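Long-range contacts in yersinopine synthase (Yersinia pestis, PDB 6C4M), which catalyses the NADPH-dependent reductive condensation of pyruvate with an amino-acid-derived intermediate, the last step in making the metallophore yersinopine: residues A[212-217]-A[240-245]; A[135-140]-A[162-167]; A[295-300]-A[352-357]. All coordinates share one frame; numbering follows the deposited sequence.

Interaction 1. Residues A[212-217]-A[240-245]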
loop_
_atom_site.group_PDB
_atom_site.type_symbol
_atom_site.label_atom_id
_atom_site.label_comp_id
_atom_site.label_asym_id
_atom_site.label_seq_id
_atom_site.Cartn_x
_atom_site.Cartn_y
_atom_site.Cartn_z
ATOM N N ARG A 212 -20.151 12.385 -12.349
ATOM C CA ARG A 212 -20.631 12.484 -13.717
ATOM C C ARG A 212 -20.954 11.107 -14.286
ATOM O O ARG A 212 -20.465 10.072 -13.818
ATOM C CB ARG A 212 -19.635 13.229 -14.620
ATOM C CG ARG A 212 -18.280 12.606 -14.861
ATOM C CD ARG A 212 -17.385 13.664 -15.571
ATOM N NE ARG A 212 -16.720 14.544 -14.608
ATOM C CZ ARG A 212 -17.018 15.811 -14.342
ATOM N NH1 ARG A 212 -17.988 16.458 -14.989
ATOM N NH2 ARG A 212 -16.314 16.451 -13.414
ATOM N N ILE A 213 -21.822 11.136 -15.294
ATOM C CA ILE A 213 -22.228 9.980 -16.070
ATOM C C ILE A 213 -22.054 10.345 -17.530
ATOM O O ILE A 213 -22.353 11.473 -17.941
ATOM C CB ILE A 213 -23.693 9.596 -15.785
ATOM C CG1 ILE A 213 -23.895 9.201 -14.316
ATOM C CG2 ILE A 213 -24.129 8.497 -16.687
ATOM C CD1 ILE A 213 -23.083 7.992 -13.865
ATOM N N TYR A 214 -21.577 9.399 -18.314
ATOM C CA TYR A 214 -21.457 9.562 -19.751
ATOM C C TYR A 214 -22.654 8.882 -20.395
ATOM O O TYR A 214 -23.031 7.784 -19.988
ATOM C CB TYR A 214 -20.158 8.942 -20.268
ATOM C CG TYR A 214 -18.918 9.619 -19.761
ATOM C CD1 TYR A 214 -18.354 9.254 -18.549
ATOM C CD2 TYR A 214 -18.308 10.635 -20.489
ATOM C CE1 TYR A 214 -17.218 9.884 -18.071
ATOM C CE2 TYR A 214 -17.166 11.273 -20.012
ATOM C CZ TYR A 214 -16.622 10.869 -18.815
ATOM O OH TYR A 214 -15.513 11.498 -18.331
ATOM N N LEU A 215 -23.282 9.532 -21.372
ATOM C CA LEU A 215 -24.365 8.846 -22.048
ATOM C C LEU A 215 -24.401 9.223 -23.520
ATOM O O LEU A 215 -23.729 10.157 -23.965
ATOM C CB LEU A 215 -25.692 9.108 -21.341
ATOM C CG LEU A 215 -26.210 10.540 -21.200
ATOM C CD1 LEU A 215 -26.561 11.085 -22.495
ATOM C CD2 LEU A 215 -27.447 10.556 -20.308
ATOM N N ALA A 216 -25.213 8.474 -24.271
ATOM C CA ALA A 216 -25.384 8.685 -25.703
ATOM C C ALA A 216 -26.598 7.886 -26.158
ATOM O O ALA A 216 -27.002 6.924 -25.506
ATOM C CB ALA A 216 -24.138 8.242 -26.488
ATOM N N ASN A 217 -27.200 8.322 -27.268
ATOM C CA ASN A 217 -28.134 7.502 -28.019
ATOM C C ASN A 217 -27.471 7.086 -29.320
ATOM O O ASN A 217 -26.348 7.483 -29.625
ATOM C CB ASN A 217 -29.439 8.249 -28.275
ATOM C CG ASN A 217 -29.240 9.507 -29.089
ATOM O OD1 ASN A 217 -28.444 9.539 -30.028
ATOM N ND2 ASN A 217 -29.977 10.545 -28.741
ATOM N N ASP A 240 -23.303 15.543 -13.178
ATOM C CA ASP A 240 -23.111 16.037 -14.531
ATOM C C ASP A 240 -23.366 14.933 -15.541
ATOM O O ASP A 240 -23.066 13.763 -15.303
ATOM C CB ASP A 240 -21.697 16.586 -14.704
ATOM C CG ASP A 240 -21.485 17.862 -13.913
ATOM O OD1 ASP A 240 -22.472 18.617 -13.767
ATOM O OD2 ASP A 240 -20.359 18.088 -13.431
ATOM N N THR A 241 -23.911 15.321 -16.682
ATOM C CA THR A 241 -24.146 14.412 -17.788
ATOM C C THR A 241 -23.313 14.862 -18.978
ATOM O O THR A 241 -23.334 16.036 -19.357
ATOM C CB THR A 241 -25.625 14.374 -18.149
ATOM O OG1 THR A 241 -26.122 15.719 -18.304
ATOM C CG2 THR A 241 -26.384 13.668 -17.043
ATOM N N LEU A 242 -22.573 13.935 -19.549
ATOM C CA LEU A 242 -21.639 14.235 -20.624
ATOM C C LEU A 242 -22.010 13.419 -21.856
ATOM O O LEU A 242 -21.881 12.179 -21.845
ATOM C CB LEU A 242 -20.218 13.925 -20.198
ATOM C CG LEU A 242 -19.382 14.959 -19.427
ATOM C CD1 LEU A 242 -19.961 15.231 -18.053
ATOM C CD2 LEU A 242 -17.951 14.461 -19.295
ATOM N N PRO A 243 -22.459 14.055 -22.926
ATOM C CA PRO A 243 -22.936 13.320 -24.099
ATOM C C PRO A 243 -21.790 12.872 -24.981
ATOM O O PRO A 243 -20.776 13.556 -25.097
ATOM C CB PRO A 243 -23.807 14.354 -24.811
ATOM C CG PRO A 243 -23.168 15.662 -24.442
ATOM C CD PRO A 243 -22.692 15.501 -23.036
ATOM N N CYS A 244 -21.962 11.710 -25.615
ATOM C CA CYS A 244 -20.902 11.094 -26.399
ATOM C C CYS A 244 -21.358 10.916 -27.839
ATOM O O CYS A 244 -22.536 11.061 -28.150
ATOM C CB CYS A 244 -20.482 9.753 -25.774
ATOM S SG CYS A 244 -19.931 9.977 -24.039
ATOM N N SER A 245 -20.410 10.571 -28.723
ATOM C CA SER A 245 -20.705 10.550 -30.159
ATOM C C SER A 245 -21.568 9.359 -30.536
ATOM O O SER A 245 -22.249 9.387 -31.562
ATOM C CB SER A 245 -19.422 10.497 -30.992
ATOM O OG SER A 245 -18.551 11.551 -30.662
#
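A parallel beta-alpha-beta unit closes where R212-L215 of strand 203-217 pairs with D240-P243 of strand 240-243, with helix 225-235 making the connection between them. The segment axes run 27° from parallel and 4.7 Å apart at their closest. I213 and L215 provide the backbone groups of the ladder: I213 N donates to D240 O at 2.9 Å, I213 O accepts from L242 N, L215 N donates to L242 O, and L215 O accepts from C244 N just beyond the strand. The backbones of Y214 and A216 turn instead to strand 161-165 and the loop after it, bonding S166 and S164.

One face carries R212, Y214, D240 and L242. R212 sends CG between its backbone N and carbonyl carbon (chi1 65°), and NH1 makes a salt bridge of 3.3 Å to D240 OD2 whose hydrogen bond is weak and bent; D240 is exposed here and R212 partly so. L242 uses its two methyls differently. CD1 lies in the guanidinium plane at its edge, 3.8 Å from R212 NH1, while CD2 packs 3.4 Å from Y214 CE2, the two side chains lying alongside each other and pointing the same way. The branched leucine thus touches both a charged and an aromatic neighbour. The Y214 ring also stacks on F253, and its hydroxyl is hydrogen-bonded to D328.

On the other face L215 packs on M227 and L230, and T241 OG1 bonds T231 OG1, all three partners on the connecting helix. At the far end A216 CB packs against C244 CB, while the sulfur lies at the edge of the Y214 ring, C244 SG 5.2 Å from the ring centroid and 3.9 Å from Y214 CB.

Interaction 2. Residues A[135-140]-A[162-167]. With NAP (NADP nicotinamide-adenine-dinucleotide phosphate), chain B.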
loop_
_atom_site.group_PDB
_atom_site.type_symbol
_atom_site.label_atom_id
_atom_site.label_comp_id
_atom_site.label_asym_id
_atom_site.label_seq_id
_atom_site.Cartn_x
_atom_site.Cartn_y
_atom_site.Cartn_z
ATOM N N VAL A 135 -35.682 3.267 -24.863
ATOM C CA VAL A 135 -35.152 2.207 -24.034
ATOM C C VAL A 135 -33.840 2.701 -23.443
ATOM O O VAL A 135 -32.910 3.028 -24.188
ATOM C CB VAL A 135 -34.927 0.927 -24.843
ATOM C CG1 VAL A 135 -34.198 -0.084 -24.006
ATOM C CG2 VAL A 135 -36.278 0.378 -25.331
ATOM N N ILE A 136 -33.773 2.769 -22.120
ATOM C CA ILE A 136 -32.614 3.309 -21.417
ATOM C C ILE A 136 -31.883 2.166 -20.730
ATOM O O ILE A 136 -32.501 1.360 -20.031
ATOM C CB ILE A 136 -33.031 4.390 -20.406
ATOM C CG1 ILE A 136 -33.793 5.526 -21.133
ATOM C CG2 ILE A 136 -31.817 4.965 -19.691
ATOM C CD1 ILE A 136 -34.446 6.520 -20.212
ATOM N N LEU A 137 -30.555 2.133 -20.895
ATOM C CA LEU A 137 -29.686 1.113 -20.306
ATOM C C LEU A 137 -29.032 1.758 -19.072
ATOM O O LEU A 137 -28.124 2.595 -19.179
ATOM C CB LEU A 137 -28.700 0.614 -21.360
ATOM C CG LEU A 137 -29.356 0.133 -22.676
ATOM C CD1 LEU A 137 -28.329 -0.480 -23.585
ATOM C CD2 LEU A 137 -30.519 -0.825 -22.487
ATOM N N LEU A 138 -29.557 1.404 -17.894
ATOM C CA LEU A 138 -29.235 2.144 -16.685
ATOM C C LEU A 138 -27.759 2.009 -16.324
ATOM O O LEU A 138 -27.144 2.978 -15.863
ATOM C CB LEU A 138 -30.125 1.676 -15.532
ATOM C CG LEU A 138 -29.942 2.436 -14.195
ATOM C CD1 LEU A 138 -30.397 3.876 -14.302
ATOM C CD2 LEU A 138 -30.721 1.758 -13.080
ATOM N N SER A 139 -27.169 0.817 -16.513
ATOM C CA SER A 139 -25.745 0.597 -16.225
ATOM C C SER A 139 -25.185 -0.309 -17.315
ATOM O O SER A 139 -25.071 -1.526 -17.149
ATOM C CB SER A 139 -25.513 0.003 -14.847
ATOM O OG SER A 139 -24.121 0.061 -14.552
ATOM N N SER A 140 -24.781 0.303 -18.410
ATOM C CA SER A 140 -24.470 -0.406 -19.631
ATOM C C SER A 140 -23.112 -1.106 -19.563
ATOM O O SER A 140 -22.302 -0.899 -18.654
ATOM C CB SER A 140 -24.477 0.582 -20.786
ATOM O OG SER A 140 -25.025 -0.004 -21.931
ATOM N N VAL A 162 -32.392 4.591 -28.155
ATOM C CA VAL A 162 -31.613 3.720 -27.267
ATOM C C VAL A 162 -30.566 4.579 -26.582
ATOM O O VAL A 162 -29.758 5.224 -27.254
ATOM C CB VAL A 162 -30.951 2.560 -28.027
ATOM C CG1 VAL A 162 -30.113 1.732 -27.094
ATOM C CG2 VAL A 162 -32.022 1.694 -28.684
ATOM N N ILE A 163 -30.592 4.604 -25.251
ATOM C CA ILE A 163 -29.670 5.407 -24.466
ATOM C C ILE A 163 -28.904 4.497 -23.510
ATOM O O ILE A 163 -29.499 3.818 -22.665
ATOM C CB ILE A 163 -30.401 6.525 -23.705
ATOM C CG1 ILE A 163 -30.966 7.566 -24.692
ATOM C CG2 ILE A 163 -29.451 7.220 -22.761
ATOM C CD1 ILE A 163 -31.831 8.593 -24.042
ATOM N N SER A 164 -27.584 4.487 -23.655
ATOM C CA SER A 164 -26.656 3.870 -22.708
ATOM C C SER A 164 -26.099 4.894 -21.721
ATOM O O SER A 164 -25.538 5.912 -22.131
ATOM C CB SER A 164 -25.480 3.231 -23.438
ATOM O OG SER A 164 -25.784 1.952 -23.940
ATOM N N LEU A 165 -26.245 4.604 -20.430
ATOM C CA LEU A 165 -25.547 5.306 -19.364
ATOM C C LEU A 165 -24.312 4.508 -18.974
ATOM O O LEU A 165 -24.383 3.286 -18.840
ATOM C CB LEU A 165 -26.452 5.491 -18.147
ATOM C CG LEU A 165 -27.727 6.313 -18.419
ATOM C CD1 LEU A 165 -28.791 5.955 -17.425
ATOM C CD2 LEU A 165 -27.409 7.778 -18.353
ATOM N N SER A 166 -23.198 5.223 -18.762
ATOM C CA SER A 166 -21.921 4.575 -18.475
ATOM C C SER A 166 -21.976 3.750 -17.200
ATOM O O SER A 166 -21.316 2.711 -17.109
ATOM C CB SER A 166 -20.812 5.619 -18.378
ATOM O OG SER A 166 -21.140 6.675 -17.479
ATOM N N SER A 167 -22.758 4.177 -16.217
ATOM C CA SER A 167 -22.930 3.393 -15.008
ATOM C C SER A 167 -24.162 3.892 -14.284
ATOM O O SER A 167 -24.689 4.965 -14.586
ATOM C CB SER A 167 -21.706 3.479 -14.096
ATOM O OG SER A 167 -21.604 4.746 -13.470
HETATM P PA NAP B . -29.139 -5.884 -8.901
HETATM O O1A NAP B . -28.168 -5.533 -9.960
HETATM O O2A NAP B . -28.505 -6.777 -7.802
HETATM O O5B NAP B . -30.400 -6.656 -9.620
HETATM C C5B NAP B . -31.294 -5.789 -10.352
HETATM C C4B NAP B . -32.436 -6.662 -10.905
HETATM O O4B NAP B . -31.770 -7.738 -11.812
HETATM C C3B NAP B . -33.058 -7.290 -9.973
HETATM O O3B NAP B . -34.482 -7.409 -10.286
HETATM C C2B NAP B . -32.415 -8.804 -9.957
HETATM O O2B NAP B . -33.399 -9.764 -9.436
HETATM C C1B NAP B . -32.150 -9.083 -11.183
HETATM N N9A NAP B . -30.900 -9.845 -11.185
HETATM C C8A NAP B . -29.700 -9.714 -10.597
HETATM N N7A NAP B . -28.993 -10.781 -10.997
HETATM C C5A NAP B . -29.779 -11.542 -11.822
HETATM C C6A NAP B . -29.457 -12.711 -12.464
HETATM N N6A NAP B . -28.276 -13.573 -12.525
HETATM N N1A NAP B . -30.379 -13.310 -13.241
HETATM C C2A NAP B . -31.624 -12.747 -13.398
HETATM N N3A NAP B . -31.937 -11.584 -12.757
HETATM C C4A NAP B . -30.987 -10.976 -11.960
HETATM O O3 NAP B . -29.660 -4.472 -8.209
HETATM P PN NAP B . -29.145 -2.951 -8.402
HETATM O O1N NAP B . -30.360 -2.140 -8.283
HETATM O O2N NAP B . -28.135 -2.712 -7.254
HETATM O O5D NAP B . -28.331 -2.639 -9.825
HETATM C C5D NAP B . -29.019 -2.072 -10.971
HETATM C C4D NAP B . -27.957 -1.901 -12.076
HETATM O O4D NAP B . -26.840 -0.868 -11.592
HETATM C C3D NAP B . -27.298 -3.002 -12.370
HETATM O O3D NAP B . -26.864 -2.848 -13.808
HETATM C C2D NAP B . -26.014 -2.994 -11.534
HETATM O O2D NAP B . -25.040 -3.610 -12.235
HETATM C C1D NAP B . -25.696 -1.487 -11.483
HETATM N N1N NAP B . -25.032 -1.028 -10.239
HETATM C C2N NAP B . -25.732 -0.655 -9.145
HETATM C C3N NAP B . -25.033 -0.196 -8.005
HETATM C C7N NAP B . -25.793 0.233 -6.732
HETATM O O7N NAP B . -25.346 1.016 -5.990
HETATM N N7N NAP B . -27.077 -0.370 -6.496
HETATM C C4N NAP B . -23.668 -0.139 -8.002
HETATM C C5N NAP B . -22.979 -0.517 -9.090
HETATM C C6N NAP B . -23.662 -0.959 -10.229
HETATM P P2B NAP B . -33.540 -10.003 -7.760
HETATM O O1X NAP B . -32.436 -10.958 -7.356
HETATM O O2X NAP B . -33.372 -8.709 -7.038
HETATM O O3X NAP B . -34.874 -10.655 -7.478
#
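The flat groups joining V135-L137 to V162-L165 are backbone peptides: I163 N meets V135 O at 3.0 Å, lying in the plane of that carbonyl. L137 N then donates to I163 O at 2.7 Å, and L165 N to L137 O. Beyond the strands, S140 N returns to L165 O, so the two segments stay joined into the loops. One face of this parallel ladder bears V135, L137, V162 and S164, the other I136 and I163. Beta-branched valine and isoleucine suit such extended, buried strands.

On the first face L137 CD1 lies 3.5 Å from S164 OG. S164 OG in turn comes within 2.9 Å of S140 OG, and E251 OE2 is hydrogen-bonded to S164 OG and only weakly to S140 OG. Small hydroxyls fit here because these two buried serines can lie close to the strands and still reach the E251 carboxylate. On the side of I136, its CG2 packs 3.9 Å from L165 CD1. L165 CD1 is also 4.1 Å from L138 CD1, the L138 and L165 side chains crossing at a slant.

S139 faces the cofactor. Its OG is anti to the backbone N (chi1 -169°) and reaches 3.6 Å from S167 CA, while S139 CB touches the nicotinamide ribose, 3.3 Å from NAP O3D. The dinucleotide thus lies at the C-terminal ends of the parallel strands, as in Rossmann-type sites.

Helix 144-154, the connection of this beta-alpha-beta unit, covers L137 and V162 through V148, whereas helix 225-235 covers I136 and I163. Strand 107-110 pairs with I136 on one flank, and strand 203-217 pairs with S164 on the other, placing this contact inside the central sheet.

Interaction 3. Residues A[295-300]-A[352-357]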
loop_
_atom_site.group_PDB
_atom_site.type_symbol
_atom_site.label_atom_id
_atom_site.label_comp_id
_atom_site.label_asym_id
_atom_site.label_seq_id
_atom_site.Cartn_x
_atom_site.Cartn_y
_atom_site.Cartn_z
ATOM N N ALA A 295 1.482 -8.533 -10.249
ATOM C CA ALA A 295 0.976 -9.283 -11.398
ATOM C C ALA A 295 -0.467 -8.909 -11.697
ATOM O O ALA A 295 -0.869 -8.836 -12.864
ATOM C CB ALA A 295 1.067 -10.785 -11.158
ATOM N N VAL A 296 -1.260 -8.696 -10.649
ATOM C CA VAL A 296 -2.648 -8.310 -10.803
ATOM C C VAL A 296 -2.737 -6.922 -11.433
ATOM O O VAL A 296 -3.506 -6.704 -12.366
ATOM C CB VAL A 296 -3.334 -8.415 -9.425
ATOM C CG1 VAL A 296 -4.620 -7.638 -9.387
ATOM C CG2 VAL A 296 -3.606 -9.883 -9.095
ATOM N N ILE A 297 -1.885 -5.988 -10.996
ATOM C CA ILE A 297 -1.857 -4.659 -11.602
ATOM C C ILE A 297 -1.425 -4.746 -13.059
ATOM O O ILE A 297 -1.924 -4.003 -13.919
ATOM C CB ILE A 297 -0.932 -3.737 -10.776
ATOM C CG1 ILE A 297 -1.593 -3.428 -9.423
ATOM C CG2 ILE A 297 -0.546 -2.485 -11.534
ATOM C CD1 ILE A 297 -2.904 -2.648 -9.543
ATOM N N ALA A 298 -0.489 -5.647 -13.359
ATOM C CA ALA A 298 -0.093 -5.869 -14.747
ATOM C C ALA A 298 -1.276 -6.340 -15.578
ATOM O O ALA A 298 -1.418 -5.946 -16.750
ATOM C CB ALA A 298 1.076 -6.878 -14.797
ATOM N N ASP A 299 -2.174 -7.145 -14.986
ATOM C CA ASP A 299 -3.379 -7.544 -15.734
ATOM C C ASP A 299 -4.341 -6.367 -15.919
ATOM O O ASP A 299 -5.037 -6.287 -16.935
ATOM C CB ASP A 299 -4.135 -8.686 -15.043
ATOM C CG ASP A 299 -3.441 -10.042 -15.158
ATOM O OD1 ASP A 299 -2.563 -10.220 -16.030
ATOM O OD2 ASP A 299 -3.837 -10.956 -14.405
ATOM N N LEU A 300 -4.425 -5.472 -14.932
ATOM C CA LEU A 300 -5.279 -4.308 -15.065
ATOM C C LEU A 300 -4.803 -3.436 -16.218
ATOM O O LEU A 300 -5.591 -3.018 -17.077
ATOM C CB LEU A 300 -5.300 -3.536 -13.748
ATOM C CG LEU A 300 -6.070 -2.208 -13.683
ATOM C CD1 LEU A 300 -7.469 -2.410 -14.074
ATOM C CD2 LEU A 300 -6.008 -1.637 -12.279
ATOM N N GLU A 352 5.695 1.923 -15.909
ATOM C CA GLU A 352 5.322 3.132 -15.177
ATOM C C GLU A 352 3.815 3.239 -15.014
ATOM O O GLU A 352 3.326 3.692 -13.969
ATOM C CB GLU A 352 5.847 4.379 -15.880
ATOM C CG GLU A 352 5.751 5.610 -14.976
ATOM C CD GLU A 352 6.584 6.783 -15.459
ATOM O OE1 GLU A 352 7.135 6.732 -16.584
ATOM O OE2 GLU A 352 6.672 7.761 -14.699
ATOM N N GLN A 353 3.061 2.853 -16.050
ATOM C CA GLN A 353 1.625 2.697 -15.898
ATOM C C GLN A 353 1.299 1.805 -14.715
ATOM O O GLN A 353 0.435 2.129 -13.884
ATOM C CB GLN A 353 1.017 2.098 -17.183
ATOM C CG GLN A 353 0.885 3.064 -18.354
ATOM C CD GLN A 353 -0.003 2.465 -19.459
ATOM O OE1 GLN A 353 -0.349 1.278 -19.425
ATOM N NE2 GLN A 353 -0.382 3.283 -20.414
ATOM N N GLN A 354 1.999 0.670 -14.615
ATOM C CA GLN A 354 1.704 -0.264 -13.553
ATOM C C GLN A 354 2.030 0.330 -12.195
ATOM O O GLN A 354 1.220 0.248 -11.262
ATOM C CB GLN A 354 2.473 -1.564 -13.802
ATOM C CG GLN A 354 1.836 -2.406 -14.954
ATOM C CD GLN A 354 2.730 -3.565 -15.365
ATOM O OE1 GLN A 354 3.377 -4.170 -14.532
ATOM N NE2 GLN A 354 2.809 -3.830 -16.653
ATOM N N TYR A 355 3.223 0.912 -12.054
ATOM C CA TYR A 355 3.590 1.554 -10.793
ATOM C C TYR A 355 2.509 2.552 -10.393
ATOM O O TYR A 355 1.999 2.515 -9.264
ATOM C CB TYR A 355 4.974 2.220 -10.933
ATOM C CG TYR A 355 5.590 2.861 -9.682
ATOM C CD1 TYR A 355 5.115 2.584 -8.411
ATOM C CD2 TYR A 355 6.659 3.736 -9.799
ATOM C CE1 TYR A 355 5.673 3.164 -7.309
ATOM C CE2 TYR A 355 7.226 4.340 -8.690
ATOM C CZ TYR A 355 6.732 4.048 -7.446
ATOM O OH TYR A 355 7.312 4.601 -6.328
ATOM N N ALA A 356 2.077 3.392 -11.348
ATOM C CA ALA A 356 1.057 4.391 -11.038
ATOM C C ALA A 356 -0.227 3.740 -10.547
ATOM O O ALA A 356 -0.821 4.203 -9.565
ATOM C CB ALA A 356 0.786 5.277 -12.249
ATOM N N LEU A 357 -0.646 2.631 -11.183
ATOM C CA LEU A 357 -1.868 1.964 -10.761
ATOM C C LEU A 357 -1.721 1.289 -9.411
ATOM O O LEU A 357 -2.672 1.310 -8.609
ATOM C CB LEU A 357 -2.307 0.958 -11.826
ATOM C CG LEU A 357 -2.890 1.574 -13.101
ATOM C CD1 LEU A 357 -2.928 0.519 -14.235
ATOM C CD2 LEU A 357 -4.300 2.126 -12.809
#
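Within 352-357, Q354 is the first residue to touch 295-300, and it does so with both backbone and side chain. Its carbonyl oxygen lies 3.3 Å from I297 CG2, and its CB is 3.9 Å from that same methyl. The side chain leaves with CG anti to the carbonyl carbon (chi1 -75°) and stays extended at CD (chi2 170°), which carries the amide across the backbone of A298. Q354 CD sits 3.7 Å from A298 CA, and Q354 OE1 is 3.6 Å from A298 CB. A298 has only a methyl at this point, so the glutamine can lie close against the helix; its long, flexible chain with a polar end suits a place that is partly exposed.

One turn further on, L357 continues the contact on the buried side. Its CB packs 3.9 Å from I297 CG2, so this one methyl touches both Q354 and L357. The leucine then extends to L300, with CD2 of L357 4.2 Å from CD2 of L300. Branched aliphatic chains suit this junction because their methyls meet between the two helices. The segment axes approach to 9.1 Å and are inclined at 113°, so the contact is confined to a short patch around the crossing and rests on van der Waals packing alone.

The patch lies in the helical part of the protein at the dimer interface. I297 and Q354 also pack on Y355 of the second subunit, and the two Y355 rings meet there. On the inner side, L300 touches P262 of helix 255-264, the helix that carries the probable catalytic residue H260, and D299, on helix 294-313 with L300, forms a salt bridge with R429 of helix 425-445.

Interactions 1 and 2 belong to one sheet and touch directly, because strands 161-165 and 203-217 pair as antiparallel neighbours. Each closes a beta-alpha-beta unit, but interaction 2 is buried beside NADP, with aliphatic side chains and serine hydroxyls, whereas interaction 1 is only partly buried, lies toward the sheet's margin and adds a salt bridge with a weak hydrogen bond and a sulfur-aromatic contact. Interaction 3 is separate, its centre about 28 Å from that of interaction 1 and about 29 Å from that of interaction 2. Two helices meet there by van der Waals packing, largely buried, against the other subunit, and backbone pairing has no part.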